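Local coordinates for cell division control protein 4 (Saccharomyces cerevisiae, PDB 3V7D), which recognises phosphorylated target proteins, such as the CDK inhibitor SIC1, as the substrate-binding subunit of an SCF E3 ubiquitin ligase, at residues Glu200-Thr205 / Asp226-Val231; Thr205-Asp210 / Ser272-Ser277. The protein carries 1 engineered substitution. All blocks are in the same frame, centred on the assembly; numbering follows the deposited sequence.

Contact 1. Residues Glu200-Thr205 / Asp226-Val231. Unlike the reference sequence in segment 200-205: E200 (reference Lys).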
loop_
_atom_site.group_PDB
_atom_site.type_symbol
_atom_site.label_atom_id
_atom_site.label_comp_id
_atom_site.label_asym_id
_atom_site.label_seq_id
_atom_site.Cartn_x
_atom_site.Cartn_y
_atom_site.Cartn_z
ATOM N N GLU B 200 -20.379 -4.236 -30.377
ATOM C CA GLU B 200 -19.958 -3.354 -31.455
ATOM C C GLU B 200 -20.579 -1.979 -31.245
ATOM O O GLU B 200 -21.550 -1.837 -30.500
ATOM C CB GLU B 200 -20.346 -3.934 -32.820
ATOM C CG GLU B 200 -19.725 -5.300 -33.102
ATOM C CD GLU B 200 -19.991 -5.800 -34.513
ATOM O OE1 GLU B 200 -20.420 -4.994 -35.365
ATOM O OE2 GLU B 200 -19.769 -7.002 -34.769
ATOM N N GLY B 201 -20.011 -0.967 -31.887
ATOM C CA GLY B 201 -20.502 0.389 -31.732
ATOM C C GLY B 201 -19.438 1.422 -32.038
ATOM O O GLY B 201 -19.704 2.411 -32.721
ATOM N N HIS B 202 -18.231 1.197 -31.523
ATOM C CA HIS B 202 -17.101 2.070 -31.819
ATOM C C HIS B 202 -16.812 2.072 -33.315
ATOM O O HIS B 202 -16.900 1.038 -33.976
ATOM C CB HIS B 202 -15.853 1.636 -31.043
ATOM C CG HIS B 202 -15.812 2.136 -29.632
ATOM N ND1 HIS B 202 -15.775 3.477 -29.319
ATOM C CD2 HIS B 202 -15.793 1.473 -28.451
ATOM C CE1 HIS B 202 -15.738 3.619 -28.006
ATOM N NE2 HIS B 202 -15.749 2.419 -27.456
ATOM N N ASN B 203 -16.473 3.240 -33.845
ATOM C CA ASN B 203 -16.212 3.372 -35.271
ATOM C C ASN B 203 -14.724 3.346 -35.575
ATOM O O ASN B 203 -14.303 3.593 -36.707
ATOM C CB ASN B 203 -16.857 4.645 -35.818
ATOM C CG ASN B 203 -18.375 4.596 -35.763
ATOM O OD1 ASN B 203 -19.016 5.470 -35.183
ATOM N ND2 ASN B 203 -18.953 3.562 -36.363
ATOM N N SER B 204 -13.935 3.040 -34.552
ATOM C CA SER B 204 -12.487 2.965 -34.688
ATOM C C SER B 204 -11.891 2.099 -33.577
ATOM O O SER B 204 -12.624 1.526 -32.768
ATOM C CB SER B 204 -11.882 4.370 -34.670
ATOM O OG SER B 204 -10.508 4.336 -35.009
ATOM N N THR B 205 -10.564 2.000 -33.551
ATOM C CA THR B 205 -9.858 1.151 -32.589
ATOM C C THR B 205 -10.190 1.493 -31.139
ATOM O O THR B 205 -10.142 2.657 -30.744
ATOM C CB THR B 205 -8.326 1.252 -32.772
ATOM O OG1 THR B 205 -7.940 0.607 -33.992
ATOM C CG2 THR B 205 -7.594 0.597 -31.605
ATOM N N ASP B 226 -12.010 6.941 -32.183
ATOM C CA ASP B 226 -13.108 7.679 -32.807
ATOM C C ASP B 226 -13.473 8.921 -31.997
ATOM O O ASP B 226 -14.536 9.512 -32.205
ATOM C CB ASP B 226 -14.339 6.785 -33.020
ATOM C CG ASP B 226 -14.868 6.179 -31.730
ATOM O OD1 ASP B 226 -14.562 6.696 -30.635
ATOM O OD2 ASP B 226 -15.602 5.174 -31.812
ATOM N N ASN B 227 -12.588 9.282 -31.068
ATOM C CA ASN B 227 -12.727 10.459 -30.202
ATOM C C ASN B 227 -13.794 10.332 -29.114
ATOM O O ASN B 227 -14.032 11.275 -28.358
ATOM C CB ASN B 227 -12.956 11.740 -31.019
ATOM C CG ASN B 227 -11.995 11.870 -32.181
ATOM O OD1 ASN B 227 -10.998 11.153 -32.260
ATOM N ND2 ASN B 227 -12.288 12.790 -33.091
ATOM N N THR B 228 -14.426 9.167 -29.026
ATOM C CA THR B 228 -15.527 8.980 -28.089
ATOM C C THR B 228 -15.193 8.000 -26.975
ATOM O O THR B 228 -14.166 7.317 -27.009
ATOM C CB THR B 228 -16.786 8.429 -28.793
ATOM O OG1 THR B 228 -16.661 7.008 -28.954
ATOM C CG2 THR B 228 -16.987 9.085 -30.155
ATOM N N LEU B 229 -16.079 7.942 -25.986
ATOM C CA LEU B 229 -16.103 6.848 -25.028
ATOM C C LEU B 229 -17.491 6.213 -25.024
ATOM O O LEU B 229 -18.505 6.913 -25.079
ATOM C CB LEU B 229 -15.754 7.329 -23.624
ATOM C CG LEU B 229 -14.323 7.803 -23.379
ATOM C CD1 LEU B 229 -14.204 9.309 -23.584
ATOM C CD2 LEU B 229 -13.878 7.402 -21.985
ATOM N N HIS B 230 -17.533 4.886 -24.971
ATOM C CA HIS B 230 -18.797 4.173 -24.867
ATOM C C HIS B 230 -18.941 3.598 -23.468
ATOM O O HIS B 230 -17.964 3.139 -22.879
ATOM C CB HIS B 230 -18.873 3.052 -25.905
ATOM C CG HIS B 230 -19.201 3.522 -27.288
ATOM N ND1 HIS B 230 -18.651 4.658 -27.842
ATOM C CD2 HIS B 230 -20.020 3.002 -28.235
ATOM C CE1 HIS B 230 -19.117 4.817 -29.067
ATOM N NE2 HIS B 230 -19.948 3.825 -29.331
ATOM N N VAL B 231 -20.155 3.632 -22.930
ATOM C CA VAL B 231 -20.416 3.053 -21.616
ATOM C C VAL B 231 -21.324 1.828 -21.748
ATOM O O VAL B 231 -22.337 1.865 -22.448
ATOM C CB VAL B 231 -21.024 4.087 -20.638
ATOM C CG1 VAL B 231 -21.229 3.464 -19.265
ATOM C CG2 VAL B 231 -20.127 5.317 -20.533
#
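D226 OD2 accepts from H202 ND1 and N203 N where the 200-205 loop of a WD repeat meets the turn between strands 218-224 and 229-233; H202 is the histidine of the GH pair that opens the repeat. In D226, CG lies between the backbone N and the carbonyl carbon (chi1 59°), and the carboxylate faces the 200-205 loop. H202 ND1, whose ring plane contains the acceptor, comes to D226 OD2 on its syn side, somewhat out of the carboxylate plane, at 3.0 Å; the anti lone pair of D226 OD2 takes N203 N at 2.9 Å. The H202 ring is fixed at its far nitrogen too, NE2 bonding to T222 OG1 of strand 218-224, which continues the His-Asp-Thr network familiar from WD repeats. Beside the acid, the CB atoms of D226 and S204 touch at 3.8 Å. T228 engages the other oxygen: T228 N closes an Asx turn on D226 OD1 at 3.0 Å, and T228 OG1 joins it from the same face of the carboxylate. Two bonds to each oxygen hold the D226 carboxylate against rotation. H230 follows on the strand, its ring set obliquely over one face of H202, planes 39° apart and centroids separated by 3.9 Å. H230 CG lies near the rim of that face, and the imidazole reaches on to the GH glycine, where H230 NE2 approaches G201 C to 3.7 Å.

Contact 2. Residues Thr205-Asp210 / Ser272-Ser277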
loop_
_atom_site.group_PDB
_atom_site.type_symbol
_atom_site.label_atom_id
_atom_site.label_comp_id
_atom_site.label_asym_id
_atom_site.label_seq_id
_atom_site.Cartn_x
_atom_site.Cartn_y
_atom_site.Cartn_z
ATOM N N THR B 205 -10.564 2.000 -33.551
ATOM C CA THR B 205 -9.858 1.151 -32.589
ATOM C C THR B 205 -10.190 1.493 -31.139
ATOM O O THR B 205 -10.142 2.657 -30.744
ATOM C CB THR B 205 -8.326 1.252 -32.772
ATOM O OG1 THR B 205 -7.940 0.607 -33.992
ATOM C CG2 THR B 205 -7.594 0.597 -31.605
ATOM N N VAL B 206 -10.537 0.478 -30.353
ATOM C CA VAL B 206 -10.693 0.655 -28.914
ATOM C C VAL B 206 -9.302 0.765 -28.300
ATOM O O VAL B 206 -8.556 -0.209 -28.264
ATOM C CB VAL B 206 -11.450 -0.519 -28.266
ATOM C CG1 VAL B 206 -11.663 -0.254 -26.786
ATOM C CG2 VAL B 206 -12.790 -0.745 -28.965
ATOM N N ARG B 207 -8.956 1.957 -27.825
ATOM C CA ARG B 207 -7.585 2.245 -27.405
ATOM C C ARG B 207 -7.323 1.968 -25.929
ATOM O O ARG B 207 -6.209 1.618 -25.544
ATOM C CB ARG B 207 -7.232 3.700 -27.720
ATOM C CG ARG B 207 -5.758 4.019 -27.573
ATOM C CD ARG B 207 -4.924 3.138 -28.483
ATOM N NE ARG B 207 -3.497 3.418 -28.368
ATOM C CZ ARG B 207 -2.697 2.854 -27.469
ATOM N NH1 ARG B 207 -3.185 1.977 -26.598
ATOM N NH2 ARG B 207 -1.408 3.165 -27.441
ATOM N N CYS B 208 -8.351 2.129 -25.105
ATOM C CA CYS B 208 -8.202 1.998 -23.663
ATOM C C CYS B 208 -9.549 1.643 -23.055
ATOM O O CYS B 208 -10.577 1.758 -23.725
ATOM C CB CYS B 208 -7.698 3.317 -23.069
ATOM S SG CYS B 208 -8.811 4.739 -23.355
ATOM N N LEU B 209 -9.547 1.215 -21.795
ATOM C CA LEU B 209 -10.796 0.901 -21.104
ATOM C C LEU B 209 -10.629 0.743 -19.594
ATOM O O LEU B 209 -9.536 0.458 -19.102
ATOM C CB LEU B 209 -11.466 -0.343 -21.712
ATOM C CG LEU B 209 -10.962 -1.750 -21.393
ATOM C CD1 LEU B 209 -11.803 -2.367 -20.296
ATOM C CD2 LEU B 209 -11.005 -2.622 -22.634
ATOM N N ASP B 210 -11.724 0.940 -18.865
ATOM C CA ASP B 210 -11.750 0.732 -17.422
ATOM C C ASP B 210 -13.103 0.160 -17.022
ATOM O O ASP B 210 -14.069 0.258 -17.778
ATOM C CB ASP B 210 -11.510 2.049 -16.682
ATOM C CG ASP B 210 -10.989 1.842 -15.266
ATOM O OD1 ASP B 210 -11.009 0.691 -14.774
ATOM O OD2 ASP B 210 -10.563 2.838 -14.645
ATOM N N SER B 272 -8.263 11.160 -30.561
ATOM C CA SER B 272 -8.293 9.835 -29.954
ATOM C C SER B 272 -8.286 9.879 -28.429
ATOM O O SER B 272 -7.568 10.676 -27.824
ATOM C CB SER B 272 -7.116 8.998 -30.457
ATOM O OG SER B 272 -6.968 7.818 -29.687
ATOM N N VAL B 273 -9.114 9.037 -27.819
ATOM C CA VAL B 273 -9.125 8.901 -26.370
ATOM C C VAL B 273 -8.047 7.904 -25.973
ATOM O O VAL B 273 -8.202 6.695 -26.157
ATOM C CB VAL B 273 -10.491 8.438 -25.842
ATOM C CG1 VAL B 273 -10.440 8.278 -24.330
ATOM C CG2 VAL B 273 -11.574 9.435 -26.242
ATOM N N ARG B 274 -6.954 8.432 -25.436
ATOM C CA ARG B 274 -5.745 7.656 -25.195
ATOM C C ARG B 274 -5.763 6.923 -23.858
ATOM O O ARG B 274 -5.223 5.826 -23.737
ATOM C CB ARG B 274 -4.526 8.578 -25.259
ATOM C CG ARG B 274 -3.193 7.874 -25.101
ATOM C CD ARG B 274 -3.016 6.787 -26.148
ATOM N NE ARG B 274 -1.659 6.258 -26.132
ATOM C CZ ARG B 274 -1.245 5.292 -25.319
ATOM N NH1 ARG B 274 -2.089 4.739 -24.459
ATOM N NH2 ARG B 274 0.013 4.873 -25.372
ATOM N N THR B 275 -6.378 7.533 -22.854
ATOM C CA THR B 275 -6.338 6.978 -21.508
ATOM C C THR B 275 -7.644 7.219 -20.760
ATOM O O THR B 275 -8.342 8.201 -21.009
ATOM C CB THR B 275 -5.173 7.575 -20.700
ATOM O OG1 THR B 275 -5.251 7.127 -19.343
ATOM C CG2 THR B 275 -5.231 9.098 -20.735
ATOM N N VAL B 276 -7.968 6.316 -19.845
ATOM C CA VAL B 276 -9.197 6.422 -19.075
ATOM C C VAL B 276 -8.996 5.852 -17.667
ATOM O O VAL B 276 -8.319 4.839 -17.485
ATOM C CB VAL B 276 -10.363 5.713 -19.797
ATOM C CG1 VAL B 276 -10.065 4.235 -19.968
ATOM C CG2 VAL B 276 -11.667 5.912 -19.052
ATOM N N SER B 277 -9.568 6.520 -16.672
ATOM C CA SER B 277 -9.431 6.097 -15.283
ATOM C C SER B 277 -10.680 6.490 -14.512
ATOM O O SER B 277 -11.043 7.664 -14.472
ATOM C CB SER B 277 -8.195 6.747 -14.651
ATOM O OG SER B 277 -8.119 6.477 -13.261
#
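Two innermost strands of neighbouring propeller blades, 206-213 of WD 3 and 273-279 of WD 4, run side by side from the peptide-binding surface, and R207 and R274 stack where the bound peptide lies. The short strand axes lie 5.9 Å apart at 8°, so the chains run parallel, yet no clear hydrogen bond joins 205-210 to 272-277; side chains make the seam. Each arginine sits in a classic beta bulge, R207 with C208 opposite G223 and R274 with T275 opposite G286. Both side chains take the same course: CG is anti to the backbone N, then the chain bends at chi2. The bend turns CD aside, and the R274 guanidinium ends close to the other strand although CB points away. The guanidinium planes differ by 26°, their centres are 3.6 Å apart, and R207 NH2 lies over the middle of R274, 3.0 Å from R274 CZ. Further along the strand C208 SG touches two valines, V276 CG1 at 3.6 Å and V273 CG1 at 4.0 Å; L229 of the WD 3 blade packs on both valines. Beyond them, D210 OD2 passes 3.5 Å from S277 CA and accepts a hydrogen bond from G278 N. At the ligand end, R207 NH2 donates to a modified side chain of the bound peptide, and R274 also packs on a modified side chain there. Two like charges in face-to-face contact should repel, so an anionic group such as a phosphate would be expected to offset that cost, consistent with phosphoserine recognition.

How the contacts relate
Contact 1 and contact 2 have centres about 9 Å apart and share T205, the junction between the loop and the innermost strand of one blade. Their segments alternate along the chain: 200-205, 205-210, 226-231, then 272-277. Contact 1 ties parts of WD 3 together, whereas contact 2 joins that repeat to WD 4, across the sheets of adjacent blades in the WD40 propeller. They also touch directly: N227 and T228 pack on S272 and V273, and L229 CD1 lies 3.7 Å from V273 CG2. The internal bracing of one blade thus runs straight into the seam with the next, beside the bound peptide, where a modified side chain accepts a hydrogen bond from T205 N.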